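Local coordinates for protein siroheme decarboxylase (Hydrogenobacter thermophilus, PDB 4CH7) that catalyses the decarboxylation of siroheme to 12,18-didecarboxysiroheme, a step in heme d1 biosynthesis, at residues 56-61 with 216-221; 50-55 with 180-185; 236-241 with 304-309; 258-263 with 278-283. All blocks are in the same frame, centred on the assembly; numbering follows the deposited sequence.

Contact 1. Residues 56-61 with 216-221; sequences IYDSRL and VLRRIS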
loop_
_atom_site.group_PDB
_atom_site.type_symbol
_atom_site.label_atom_id
_atom_site.label_comp_id
_atom_site.label_asym_id
_atom_site.label_seq_id
_atom_site.Cartn_x
_atom_site.Cartn_y
_atom_site.Cartn_z
ATOM N N ILE A 56 6.116 -9.258 -0.961
ATOM C CA ILE A 56 4.938 -8.407 -1.076
ATOM C C ILE A 56 3.698 -9.273 -0.882
ATOM O O ILE A 56 3.438 -10.186 -1.667
ATOM C CB ILE A 56 4.877 -7.645 -2.428
ATOM C CG1 ILE A 56 5.828 -6.446 -2.423
ATOM C CG2 ILE A 56 3.472 -7.140 -2.697
ATOM C CD1 ILE A 56 7.286 -6.796 -2.604
ATOM N N TYR A 57 2.948 -8.995 0.180
ATOM C CA TYR A 57 1.748 -9.764 0.491
ATOM C C TYR A 57 0.498 -9.017 0.042
ATOM O O TYR A 57 0.457 -7.787 0.097
ATOM C CB TYR A 57 1.675 -10.058 1.992
ATOM C CG TYR A 57 2.689 -11.074 2.471
ATOM C CD1 TYR A 57 2.446 -12.432 2.344
ATOM C CD2 TYR A 57 3.886 -10.676 3.054
ATOM C CE1 TYR A 57 3.362 -13.367 2.776
ATOM C CE2 TYR A 57 4.812 -11.607 3.490
ATOM C CZ TYR A 57 4.542 -12.951 3.349
ATOM O OH TYR A 57 5.454 -13.886 3.779
ATOM N N ASP A 58 -0.514 -9.755 -0.408
ATOM C CA ASP A 58 -1.776 -9.138 -0.797
ATOM C C ASP A 58 -2.604 -8.830 0.447
ATOM O O ASP A 58 -2.962 -9.736 1.199
ATOM C CB ASP A 58 -2.552 -10.045 -1.752
ATOM C CG ASP A 58 -3.835 -9.410 -2.244
ATOM O OD1 ASP A 58 -4.833 -9.432 -1.497
ATOM O OD2 ASP A 58 -3.848 -8.899 -3.381
ATOM N N SER A 59 -2.898 -7.550 0.651
ATOM C CA SER A 59 -3.592 -7.076 1.850
ATOM C C SER A 59 -4.879 -7.839 2.171
ATOM O O SER A 59 -5.035 -8.359 3.275
ATOM C CB SER A 59 -3.883 -5.578 1.730
ATOM O OG SER A 59 -4.587 -5.094 2.856
ATOM N N ARG A 60 -5.795 -7.909 1.209
ATOM C CA ARG A 60 -7.087 -8.550 1.446
ATOM C C ARG A 60 -7.000 -10.076 1.543
ATOM O O ARG A 60 -7.795 -10.702 2.246
ATOM C CB ARG A 60 -8.124 -8.122 0.399
ATOM C CG ARG A 60 -7.695 -8.292 -1.051
ATOM C CD ARG A 60 -8.874 -8.093 -1.995
ATOM N NE ARG A 60 -9.919 -9.085 -1.768
ATOM C CZ ARG A 60 -9.977 -10.262 -2.383
ATOM N NH1 ARG A 60 -9.050 -10.597 -3.270
ATOM N NH2 ARG A 60 -10.962 -11.106 -2.111
ATOM N N LEU A 61 -6.039 -10.669 0.842
ATOM C CA LEU A 61 -5.845 -12.117 0.895
ATOM C C LEU A 61 -5.246 -12.544 2.237
ATOM O O LEU A 61 -5.336 -13.711 2.626
ATOM C CB LEU A 61 -4.998 -12.599 -0.286
ATOM C CG LEU A 61 -5.738 -12.514 -1.622
ATOM C CD1 LEU A 61 -4.851 -12.859 -2.805
ATOM C CD2 LEU A 61 -6.958 -13.414 -1.592
ATOM N N VAL A 216 -1.751 -14.918 -1.954
ATOM C CA VAL A 216 -1.499 -14.271 -0.670
ATOM C C VAL A 216 -0.113 -13.646 -0.695
ATOM O O VAL A 216 0.088 -12.520 -0.226
ATOM C CB VAL A 216 -1.581 -15.276 0.490
ATOM C CG1 VAL A 216 -1.456 -14.558 1.824
ATOM C CG2 VAL A 216 -2.884 -16.053 0.427
ATOM N N LEU A 217 0.838 -14.393 -1.247
ATOM C CA LEU A 217 2.171 -13.872 -1.511
ATOM C C LEU A 217 2.264 -13.490 -2.983
ATOM O O LEU A 217 2.183 -14.353 -3.858
ATOM C CB LEU A 217 3.243 -14.912 -1.171
ATOM C CG LEU A 217 4.700 -14.494 -1.397
ATOM C CD1 LEU A 217 5.021 -13.261 -0.582
ATOM C CD2 LEU A 217 5.658 -15.624 -1.053
ATOM N N ARG A 218 2.423 -12.198 -3.255
ATOM C CA ARG A 218 2.548 -11.728 -4.630
ATOM C C ARG A 218 3.905 -12.087 -5.210
ATOM O O ARG A 218 3.995 -12.729 -6.261
ATOM C CB ARG A 218 2.354 -10.215 -4.712
ATOM C CG ARG A 218 0.907 -9.749 -4.659
ATOM C CD ARG A 218 0.829 -8.250 -4.898
ATOM N NE ARG A 218 -0.541 -7.751 -4.877
ATOM C CZ ARG A 218 -0.972 -6.783 -4.074
ATOM N NH1 ARG A 218 -0.138 -6.202 -3.223
ATOM N NH2 ARG A 218 -2.237 -6.391 -4.127
ATOM N N ARG A 219 4.954 -11.670 -4.506
ATOM C CA ARG A 219 6.321 -11.843 -4.970
ATOM C C ARG A 219 7.297 -11.407 -3.890
ATOM O O ARG A 219 6.907 -10.789 -2.898
ATOM C CB ARG A 219 6.552 -11.000 -6.224
ATOM C CG ARG A 219 6.341 -9.516 -5.992
ATOM C CD ARG A 219 5.818 -8.821 -7.236
ATOM N NE ARG A 219 6.788 -8.830 -8.324
ATOM C CZ ARG A 219 7.745 -7.919 -8.473
ATOM N NH1 ARG A 219 7.860 -6.929 -7.599
ATOM N NH2 ARG A 219 8.587 -7.997 -9.493
ATOM N N ILE A 220 8.567 -11.738 -4.090
ATOM C CA ILE A 220 9.639 -11.207 -3.264
ATOM C C ILE A 220 10.554 -10.401 -4.174
ATOM O O ILE A 220 11.150 -10.953 -5.098
ATOM C CB ILE A 220 10.440 -12.331 -2.590
ATOM C CG1 ILE A 220 9.532 -13.147 -1.671
ATOM C CG2 ILE A 220 11.620 -11.764 -1.809
ATOM C CD1 ILE A 220 10.226 -14.295 -0.980
ATOM N N SER A 221 10.658 -9.098 -3.929
ATOM C CA SER A 221 11.437 -8.240 -4.813
ATOM C C SER A 221 11.985 -7.002 -4.126
ATOM O O SER A 221 11.551 -6.633 -3.035
ATOM C CB SER A 221 10.597 -7.806 -6.015
ATOM O OG SER A 221 10.345 -8.890 -6.888
HETATM O O HOH W 1 -1.710 -5.280 -0.663
#
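Asp58 and Arg218 form a salt bridge, OD2 of Asp58 lying 3.1 Å from NH2 of Arg218. The carboxylate and guanidinium planes are 67° apart and OD2 stands well out of the guanidinium plane, so charge rather than a directed N-H holds them. The Arg218 chain, extended from CG to NE, passes CG2 of Ile56, 3.6 Å from Arg218 CD; the same methyl meets the guanidinium edge, while Asp58 CA sits over its centre. Replacing Asp58 with an alanine would probably leave the Arg218 charge without this mate and Leu61 N without its bond to OD1. That bond, 2.9 Å from Leu61 N to Asp58 OD1, forms an Asx motif and uses the anti lone pair. The backbones form an antiparallel ladder with a classic beta bulge: Ile56 O accepts from Arg218 N and Ile56 N donates to Arg219 O, so two arginines face one isoleucine. Beyond the bulge Asp58 N reaches Val216 O at 2.8 Å. CD1 of Leu217 makes a CH-pi contact, 4.0 Å from the centroid of the Tyr57 ring. Farther out, Thr179 bonds the Tyr57 hydroxyl, and a water joins Arg218 NH1 to Ser59 N.

Contact 2. Residues 50-55 with 180-185; sequences VRHIAP and QGSFPL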
loop_
_atom_site.group_PDB
_atom_site.type_symbol
_atom_site.label_atom_id
_atom_site.label_comp_id
_atom_site.label_asym_id
_atom_site.label_seq_id
_atom_site.Cartn_x
_atom_site.Cartn_y
_atom_site.Cartn_z
ATOM N N VAL A 50 17.168 1.526 -4.981
ATOM C CA VAL A 50 16.257 0.577 -4.376
ATOM C C VAL A 50 16.590 0.726 -2.897
ATOM O O VAL A 50 17.749 0.891 -2.547
ATOM C CB VAL A 50 16.470 -0.869 -4.895
ATOM C CG1 VAL A 50 16.231 -0.935 -6.396
ATOM C CG2 VAL A 50 17.861 -1.378 -4.567
ATOM N N ARG A 51 15.592 0.751 -2.027
ATOM C CA ARG A 51 15.876 1.014 -0.621
ATOM C C ARG A 51 15.625 -0.216 0.222
ATOM O O ARG A 51 15.972 -0.263 1.404
ATOM C CB ARG A 51 15.037 2.182 -0.105
ATOM C CG ARG A 51 15.614 3.553 -0.404
ATOM C CD ARG A 51 14.579 4.450 -1.059
ATOM N NE ARG A 51 14.438 4.173 -2.485
ATOM C CZ ARG A 51 13.276 4.152 -3.129
ATOM N NH1 ARG A 51 12.150 4.386 -2.471
ATOM N NH2 ARG A 51 13.238 3.892 -4.429
ATOM N N HIS A 52 15.025 -1.218 -0.403
ATOM C CA HIS A 52 14.599 -2.395 0.323
ATOM C C HIS A 52 14.470 -3.580 -0.613
ATOM O O HIS A 52 14.601 -3.447 -1.833
ATOM C CB HIS A 52 13.257 -2.112 0.998
ATOM C CG HIS A 52 13.115 -2.734 2.352
ATOM N ND1 HIS A 52 12.169 -3.695 2.629
ATOM C CD2 HIS A 52 13.797 -2.529 3.500
ATOM C CE1 HIS A 52 12.271 -4.056 3.894
ATOM N NE2 HIS A 52 13.254 -3.364 4.448
ATOM N N ILE A 53 14.220 -4.739 -0.018
ATOM C CA ILE A 53 13.970 -5.968 -0.746
ATOM C C ILE A 53 13.186 -6.866 0.200
ATOM O O ILE A 53 13.639 -7.160 1.307
ATOM C CB ILE A 53 15.288 -6.621 -1.215
ATOM C CG1 ILE A 53 15.041 -8.019 -1.777
ATOM C CG2 ILE A 53 16.323 -6.647 -0.093
ATOM C CD1 ILE A 53 16.133 -8.458 -2.725
ATOM N N ALA A 54 11.992 -7.269 -0.219
ATOM C CA ALA A 54 11.049 -7.879 0.708
ATOM C C ALA A 54 9.953 -8.636 -0.014
ATOM O O ALA A 54 9.718 -8.417 -1.202
ATOM C CB ALA A 54 10.433 -6.805 1.602
ATOM N N PRO A 55 9.283 -9.546 0.708
ATOM C CA PRO A 55 8.065 -10.161 0.181
ATOM C C PRO A 55 6.970 -9.115 0.045
ATOM O O PRO A 55 6.921 -8.184 0.851
ATOM C CB PRO A 55 7.678 -11.154 1.279
ATOM C CG PRO A 55 8.961 -11.467 1.987
ATOM C CD PRO A 55 9.731 -10.179 1.964
ATOM N N GLN A 180 7.818 -10.580 6.507
ATOM C CA GLN A 180 7.397 -9.350 5.830
ATOM C C GLN A 180 8.476 -8.267 5.727
ATOM O O GLN A 180 8.396 -7.395 4.859
ATOM C CB GLN A 180 6.141 -8.773 6.495
ATOM C CG GLN A 180 6.315 -8.416 7.972
ATOM C CD GLN A 180 5.034 -7.905 8.610
ATOM O OE1 GLN A 180 4.258 -7.186 7.982
ATOM N NE2 GLN A 180 4.811 -8.274 9.866
ATOM N N GLY A 181 9.480 -8.326 6.597
ATOM C CA GLY A 181 10.510 -7.298 6.640
ATOM C C GLY A 181 11.585 -7.433 5.580
ATOM O O GLY A 181 11.363 -8.047 4.537
ATOM N N SER A 182 12.751 -6.849 5.847
ATOM C CA SER A 182 13.876 -6.895 4.914
ATOM C C SER A 182 14.331 -8.321 4.631
ATOM O O SER A 182 14.635 -9.075 5.554
ATOM C CB SER A 182 15.057 -6.089 5.460
ATOM O OG SER A 182 14.801 -4.697 5.431
ATOM N N PHE A 183 14.378 -8.681 3.352
ATOM C CA PHE A 183 14.869 -9.989 2.943
ATOM C C PHE A 183 16.373 -10.038 3.161
ATOM O O PHE A 183 17.106 -9.213 2.612
ATOM C CB PHE A 183 14.540 -10.241 1.473
ATOM C CG PHE A 183 14.655 -11.681 1.058
ATOM C CD1 PHE A 183 13.828 -12.649 1.619
ATOM C CD2 PHE A 183 15.569 -12.065 0.086
ATOM C CE1 PHE A 183 13.924 -13.976 1.233
ATOM C CE2 PHE A 183 15.672 -13.388 -0.308
ATOM C CZ PHE A 183 14.843 -14.346 0.266
ATOM N N PRO A 184 16.834 -11.002 3.974
ATOM C CA PRO A 184 18.259 -11.121 4.298
ATOM C C PRO A 184 19.112 -11.267 3.043
ATOM O O PRO A 184 18.790 -12.083 2.178
ATOM C CB PRO A 184 18.324 -12.413 5.118
ATOM C CG PRO A 184 16.945 -12.583 5.690
ATOM C CD PRO A 184 16.025 -12.049 4.628
ATOM N N LEU A 185 20.179 -10.481 2.943
ATOM C CA LEU A 185 21.085 -10.592 1.811
ATOM C C LEU A 185 22.184 -11.596 2.132
ATOM O O LEU A 185 23.346 -11.230 2.317
ATOM C CB LEU A 185 21.665 -9.226 1.438
ATOM C CG LEU A 185 20.627 -8.187 1.012
ATOM C CD1 LEU A 185 21.278 -6.948 0.421
ATOM C CD2 LEU A 185 19.643 -8.795 0.031
#
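His52 turns its imidazole toward Gly181 and Ser182, with CE1 of His52 3.8 Å from Gly181 C and 3.4 Å from Ser182 CA. Its NE2 is modelled implausibly close to Ser182 OG, so the interaction between those two atoms remains doubtful. Ile53 carries the polar tie: Phe183 N donates to Ile53 O over 2.7 Å, with a nearly straight N-H...O angle of 170° and the donor tilted 16° from the carbonyl plane. The same residue supplies the apolar contact by two branches. CG1 of Ile53, anti to the backbone N, packs 4.0 Å from CB of Phe183, and CG2 of Ile53 lies equally far from CD2 of Leu185. Phe183 thus meets the strand chiefly with CB, which is 3.2 Å from Ile53 O; its ring leads away and stacks edge-to-face with Phe190. Ala54 follows, its CB 3.3 Å from Gly181 O, and Pro55 continues along the same carbonyl with its CD 3.7 Å from Gly181 O. Ala54 also bonds through its backbone to Ser221, which ties the same strand to its sheet neighbour, 217-222. Strand 53-57, following helix 34-47, receives the loop between helices 170-179 and 191-196, an arrangement consistent with a packing of two helix-turn-helix-family domains within one chain.

Contact 3. Residues 236-241 with 304-309; sequences MSVWEV and ALLFST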
loop_
_atom_site.group_PDB
_atom_site.type_symbol
_atom_site.label_atom_id
_atom_site.label_comp_id
_atom_site.label_asym_id
_atom_site.label_seq_id
_atom_site.Cartn_x
_atom_site.Cartn_y
_atom_site.Cartn_z
HETATM N N MSE A 236 -4.585 14.037 -5.545
HETATM C CA MSE A 236 -5.460 12.932 -5.885
HETATM C C MSE A 236 -6.561 13.506 -6.758
HETATM O O MSE A 236 -7.401 14.269 -6.281
HETATM C CB MSE A 236 -6.052 12.303 -4.621
HETATM C CG MSE A 236 -7.310 11.478 -4.852
HETATM SE SE MSE A 236 -8.002 10.741 -3.195
HETATM C CE MSE A 236 -6.453 9.687 -2.693
ATOM N N SER A 237 -6.532 13.180 -8.046
ATOM C CA SER A 237 -7.602 13.595 -8.941
ATOM C C SER A 237 -8.704 12.547 -8.885
ATOM O O SER A 237 -8.439 11.349 -9.007
ATOM C CB SER A 237 -7.088 13.755 -10.369
ATOM O OG SER A 237 -6.756 12.504 -10.935
ATOM N N VAL A 238 -9.936 12.991 -8.669
ATOM C CA VAL A 238 -11.068 12.073 -8.624
ATOM C C VAL A 238 -12.032 12.365 -9.769
ATOM O O VAL A 238 -12.312 13.524 -10.072
ATOM C CB VAL A 238 -11.786 12.108 -7.257
ATOM C CG1 VAL A 238 -10.848 11.627 -6.163
ATOM C CG2 VAL A 238 -12.293 13.506 -6.945
ATOM N N TRP A 239 -12.524 11.311 -10.413
ATOM C CA TRP A 239 -13.324 11.468 -11.621
ATOM C C TRP A 239 -14.603 10.644 -11.573
ATOM O O TRP A 239 -14.615 9.523 -11.060
ATOM C CB TRP A 239 -12.501 11.056 -12.845
ATOM C CG TRP A 239 -11.171 11.749 -12.927
ATOM C CD1 TRP A 239 -10.041 11.440 -12.230
ATOM C CD2 TRP A 239 -10.837 12.868 -13.759
ATOM N NE1 TRP A 239 -9.025 12.302 -12.572
ATOM C CE2 TRP A 239 -9.489 13.188 -13.509
ATOM C CE3 TRP A 239 -11.546 13.629 -14.691
ATOM C CZ2 TRP A 239 -8.838 14.241 -14.161
ATOM C CZ3 TRP A 239 -10.902 14.675 -15.331
ATOM C CH2 TRP A 239 -9.563 14.970 -15.065
ATOM N N GLU A 240 -15.683 11.207 -12.107
ATOM C CA GLU A 240 -16.898 10.435 -12.323
ATOM C C GLU A 240 -16.923 9.967 -13.771
ATOM O O GLU A 240 -17.053 10.775 -14.694
ATOM C CB GLU A 240 -18.142 11.260 -12.007
ATOM C CG GLU A 240 -19.445 10.493 -12.180
ATOM C CD GLU A 240 -20.655 11.303 -11.771
ATOM O OE1 GLU A 240 -20.520 12.165 -10.877
ATOM O OE2 GLU A 240 -21.738 11.082 -12.350
ATOM N N VAL A 241 -16.779 8.661 -13.962
ATOM C CA VAL A 241 -16.672 8.081 -15.292
ATOM C C VAL A 241 -17.672 6.942 -15.443
ATOM O O VAL A 241 -17.806 6.115 -14.541
ATOM C CB VAL A 241 -15.251 7.534 -15.544
ATOM C CG1 VAL A 241 -15.109 7.029 -16.974
ATOM C CG2 VAL A 241 -14.210 8.598 -15.255
ATOM N N ALA A 304 -12.612 16.485 -9.510
ATOM C CA ALA A 304 -12.085 17.369 -8.480
ATOM C C ALA A 304 -10.609 17.087 -8.249
ATOM O O ALA A 304 -10.164 15.941 -8.344
ATOM C CB ALA A 304 -12.862 17.201 -7.187
ATOM N N LEU A 305 -9.852 18.136 -7.950
ATOM C CA LEU A 305 -8.433 17.987 -7.653
ATOM C C LEU A 305 -8.181 18.166 -6.161
ATOM O O LEU A 305 -8.278 19.277 -5.632
ATOM C CB LEU A 305 -7.601 18.984 -8.463
ATOM C CG LEU A 305 -7.632 18.794 -9.981
ATOM C CD1 LEU A 305 -6.741 19.808 -10.687
ATOM C CD2 LEU A 305 -7.225 17.380 -10.346
ATOM N N LEU A 306 -7.869 17.065 -5.486
ATOM C CA LEU A 306 -7.606 17.099 -4.055
ATOM C C LEU A 306 -6.101 17.147 -3.809
ATOM O O LEU A 306 -5.451 16.110 -3.661
ATOM C CB LEU A 306 -8.237 15.892 -3.351
ATOM C CG LEU A 306 -9.764 15.877 -3.190
ATOM C CD1 LEU A 306 -10.476 15.571 -4.499
ATOM C CD2 LEU A 306 -10.181 14.886 -2.117
ATOM N N PHE A 307 -5.556 18.358 -3.770
ATOM C CA PHE A 307 -4.119 18.551 -3.610
ATOM C C PHE A 307 -3.633 18.173 -2.218
ATOM O O PHE A 307 -4.258 18.518 -1.217
ATOM C CB PHE A 307 -3.739 20.004 -3.910
ATOM C CG PHE A 307 -3.914 20.393 -5.351
ATOM C CD1 PHE A 307 -2.879 20.219 -6.257
ATOM C CD2 PHE A 307 -5.109 20.943 -5.798
ATOM C CE1 PHE A 307 -3.031 20.577 -7.589
ATOM C CE2 PHE A 307 -5.270 21.305 -7.128
ATOM C CZ PHE A 307 -4.228 21.120 -8.024
ATOM N N SER A 308 -2.511 17.461 -2.166
ATOM C CA SER A 308 -1.862 17.138 -0.901
ATOM C C SER A 308 -1.086 18.354 -0.401
ATOM O O SER A 308 -0.079 18.738 -0.993
ATOM C CB SER A 308 -0.926 15.939 -1.075
ATOM O OG SER A 308 0.031 15.876 -0.032
ATOM N N THR A 309 -1.567 18.968 0.676
ATOM C CA THR A 309 -0.921 20.157 1.227
ATOM C C THR A 309 -0.130 19.840 2.494
ATOM O O THR A 309 0.609 20.687 3.001
ATOM C CB THR A 309 -1.937 21.286 1.499
ATOM O OG1 THR A 309 -3.006 20.792 2.316
ATOM C CG2 THR A 309 -2.510 21.804 0.189
#
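The indole of Trp239 sits two residues on from Ser237, on the face of the sheet where Ser237 pairs with Leu305, and Ser237 OG lies at its edge, in the ring plane. NE1 of Trp239 donates to that OG over 2.8 Å, while the ring stacks with Tyr303. Ser237 OG has a further partner in the backbone O of Ala277. Across the strands, CD2 of Leu305 approaches CB of Ser237 to 3.6 Å. On the opposite face of the sheet Val238 makes the main apolar contact. Its chi1 of -64° turns CG1 anti to the carbonyl carbon and leaves CG2 between the backbone N and the carbonyl carbon; CG2 lies 3.7 Å from CB of Ala304 and from CD1 of Leu306. The Val238 and Leu306 side chains cross at about a right angle. The outer part of selenomethionine Met236 leads away, and CB is its nearest side-chain atom to the other strand. Four backbone bonds fix the antiparallel register: Met236 exchanges two with Leu306, and Val238 two with Ala304. The bond from Val238 N to Ala304 O, 3.0 Å long, is nearly straight at 173°. The pair belongs to the eight-stranded barrel built by the two AsnC-like domains, in which strand 303-314 lies between 233-239 and 91-97; helix 284-297 packs on the face of Leu305 and Trp239, while Met236 touches Arg97 and Met278 on the other.

Contact 4. Residues 258-263 with 278-283; sequences GVSHCY and MMHGKG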
loop_
_atom_site.group_PDB
_atom_site.type_symbol
_atom_site.label_atom_id
_atom_site.label_comp_id
_atom_site.label_asym_id
_atom_site.label_seq_id
_atom_site.Cartn_x
_atom_site.Cartn_y
_atom_site.Cartn_z
ATOM N N GLY A 258 3.203 12.855 -15.145
ATOM C CA GLY A 258 2.517 13.513 -14.052
ATOM C C GLY A 258 1.414 12.653 -13.467
ATOM O O GLY A 258 0.771 13.043 -12.492
ATOM N N VAL A 259 1.187 11.487 -14.068
ATOM C CA VAL A 259 0.187 10.547 -13.568
ATOM C C VAL A 259 0.835 9.248 -13.092
ATOM O O VAL A 259 1.503 8.562 -13.866
ATOM C CB VAL A 259 -0.869 10.213 -14.638
ATOM C CG1 VAL A 259 -1.768 9.081 -14.161
ATOM C CG2 VAL A 259 -1.690 11.444 -14.973
ATOM N N SER A 260 0.632 8.915 -11.820
ATOM C CA SER A 260 1.149 7.672 -11.259
ATOM C C SER A 260 0.036 6.636 -11.092
ATOM O O SER A 260 -0.540 6.166 -12.074
ATOM C CB SER A 260 1.843 7.932 -9.920
ATOM O OG SER A 260 1.043 8.735 -9.070
ATOM N N HIS A 261 -0.268 6.292 -9.846
ATOM C CA HIS A 261 -1.249 5.249 -9.561
ATOM C C HIS A 261 -2.678 5.647 -9.906
ATOM O O HIS A 261 -3.089 6.789 -9.698
ATOM C CB HIS A 261 -1.173 4.832 -8.093
ATOM C CG HIS A 261 0.171 4.324 -7.683
ATOM N ND1 HIS A 261 0.663 3.105 -8.098
ATOM C CD2 HIS A 261 1.128 4.867 -6.894
ATOM C CE1 HIS A 261 1.867 2.922 -7.586
ATOM N NE2 HIS A 261 2.171 3.977 -6.851
ATOM N N CYS A 262 -3.430 4.686 -10.434
ATOM C CA CYS A 262 -4.854 4.869 -10.671
ATOM C C CYS A 262 -5.639 3.832 -9.879
ATOM O O CYS A 262 -5.218 2.680 -9.754
ATOM C CB CYS A 262 -5.183 4.764 -12.160
ATOM S SG CYS A 262 -4.477 6.087 -13.163
ATOM N N TYR A 263 -6.773 4.253 -9.330
ATOM C CA TYR A 263 -7.622 3.362 -8.555
ATOM C C TYR A 263 -9.053 3.506 -9.033
ATOM O O TYR A 263 -9.416 4.526 -9.622
ATOM C CB TYR A 263 -7.552 3.711 -7.069
ATOM C CG TYR A 263 -6.151 3.770 -6.508
ATOM C CD1 TYR A 263 -5.406 4.940 -6.577
ATOM C CD2 TYR A 263 -5.576 2.664 -5.898
ATOM C CE1 TYR A 263 -4.128 5.003 -6.065
ATOM C CE2 TYR A 263 -4.297 2.720 -5.380
ATOM C CZ TYR A 263 -3.578 3.891 -5.469
ATOM O OH TYR A 263 -2.304 3.953 -4.958
HETATM N N MSE A 278 -3.710 9.512 -9.105
HETATM C CA MSE A 278 -2.704 10.312 -8.424
HETATM C C MSE A 278 -1.939 11.154 -9.433
HETATM O O MSE A 278 -1.292 10.626 -10.337
HETATM C CB MSE A 278 -1.731 9.423 -7.651
HETATM C CG MSE A 278 -2.378 8.508 -6.619
HETATM SE SE MSE A 278 -3.587 9.421 -5.402
HETATM C CE MSE A 278 -5.263 8.919 -6.239
HETATM N N MSE A 279 -2.027 12.470 -9.282
HETATM C CA MSE A 279 -1.280 13.374 -10.142
HETATM C C MSE A 279 -0.154 14.050 -9.368
HETATM O O MSE A 279 -0.224 14.208 -8.145
HETATM C CB MSE A 279 -2.197 14.426 -10.772
HETATM C CG MSE A 279 -3.095 13.906 -11.889
HETATM SE SE MSE A 279 -4.388 15.235 -12.458
HETATM C CE MSE A 279 -5.289 14.226 -13.842
ATOM N N HIS A 280 0.890 14.430 -10.092
ATOM C CA HIS A 280 1.975 15.212 -9.525
ATOM C C HIS A 280 2.489 16.163 -10.591
ATOM O O HIS A 280 2.364 15.894 -11.787
ATOM C CB HIS A 280 3.106 14.313 -9.014
ATOM C CG HIS A 280 3.642 13.367 -10.043
ATOM N ND1 HIS A 280 3.555 11.999 -9.915
ATOM C CD2 HIS A 280 4.279 13.594 -11.218
ATOM C CE1 HIS A 280 4.111 11.422 -10.968
ATOM N NE2 HIS A 280 4.555 12.370 -11.773
ATOM N N GLY A 281 3.044 17.284 -10.153
ATOM C CA GLY A 281 3.613 18.254 -11.065
ATOM C C GLY A 281 4.594 19.120 -10.308
ATOM O O GLY A 281 4.791 18.938 -9.106
ATOM N N LYS A 282 5.217 20.057 -11.008
ATOM C CA LYS A 282 6.115 21.000 -10.361
ATOM C C LYS A 282 5.359 22.294 -10.086
ATOM O O LYS A 282 5.917 23.390 -10.158
ATOM C CB LYS A 282 7.361 21.223 -11.219
ATOM C CG LYS A 282 8.200 19.954 -11.365
ATOM C CD LYS A 282 9.105 19.980 -12.588
ATOM C CE LYS A 282 10.333 20.845 -12.375
ATOM N NZ LYS A 282 11.290 20.719 -13.511
ATOM N N GLY A 283 4.077 22.138 -9.753
ATOM C CA GLY A 283 3.184 23.248 -9.477
ATOM C C GLY A 283 1.729 22.811 -9.561
ATOM O O GLY A 283 1.392 21.929 -10.352
#
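Strands 259-263 and 278-281 run antiparallel, 166° between their directions and 4.9 Å apart at closest approach, with Val259 opposite Met279. His280 N donates to Gly258 O over 2.8 Å. Further along, Ser260 N gives to Met278 O and Met278 N to His261 O, so two residues face one, an irregularity consistent with a beta bulge. Ser260 OG adds a second bond to Met278 O, 3.3 Å long, with the donor above the carbonyl plane. Gly258 has phi near 95°, and a CB there would clash with His280 O. These consecutive strands form a beta hairpin in the second AsnC-like domain. Gly258 O lies over the centre of the His280 ring, with CD2 of His280 3.3 Å from Gly258 CA; chi1 of 55° sets CG between backbone N and carbonyl carbon. An alanine in place of His280 would probably strip Gly258 CA of its ring contact and leave Tyr231 without its stacking partner. At the other end CG of selenomethionine Met278 meets the Tyr263 ring edge in plane, 4.0 Å from CE1. Val259 and selenomethionine Met279 lie side by side against helix 284-297, where Val259 touches Leu290 and Met279 touches Ile287.

In the fold
Contacts 1 and 2 share strand 53-57 and touch, so this strand and its flanking residues are held by two segments of the second half of the chain. Contacts 3 and 4 lie together in the barrel, centres 10 Å apart, and touch as well, with 4 nested in the chain loop closed by 3. Contact 3 is buried and mostly regular backbone ladder plus apolar packing, whereas contact 4 lies at the surface and uses a histidine and a serine hydroxyl. Contact 1 is partly buried and alone has a salt bridge; contact 2, also partly buried, rests on one strand-to-loop bond. The centres of contacts 2 and 3 are about 32 Å apart.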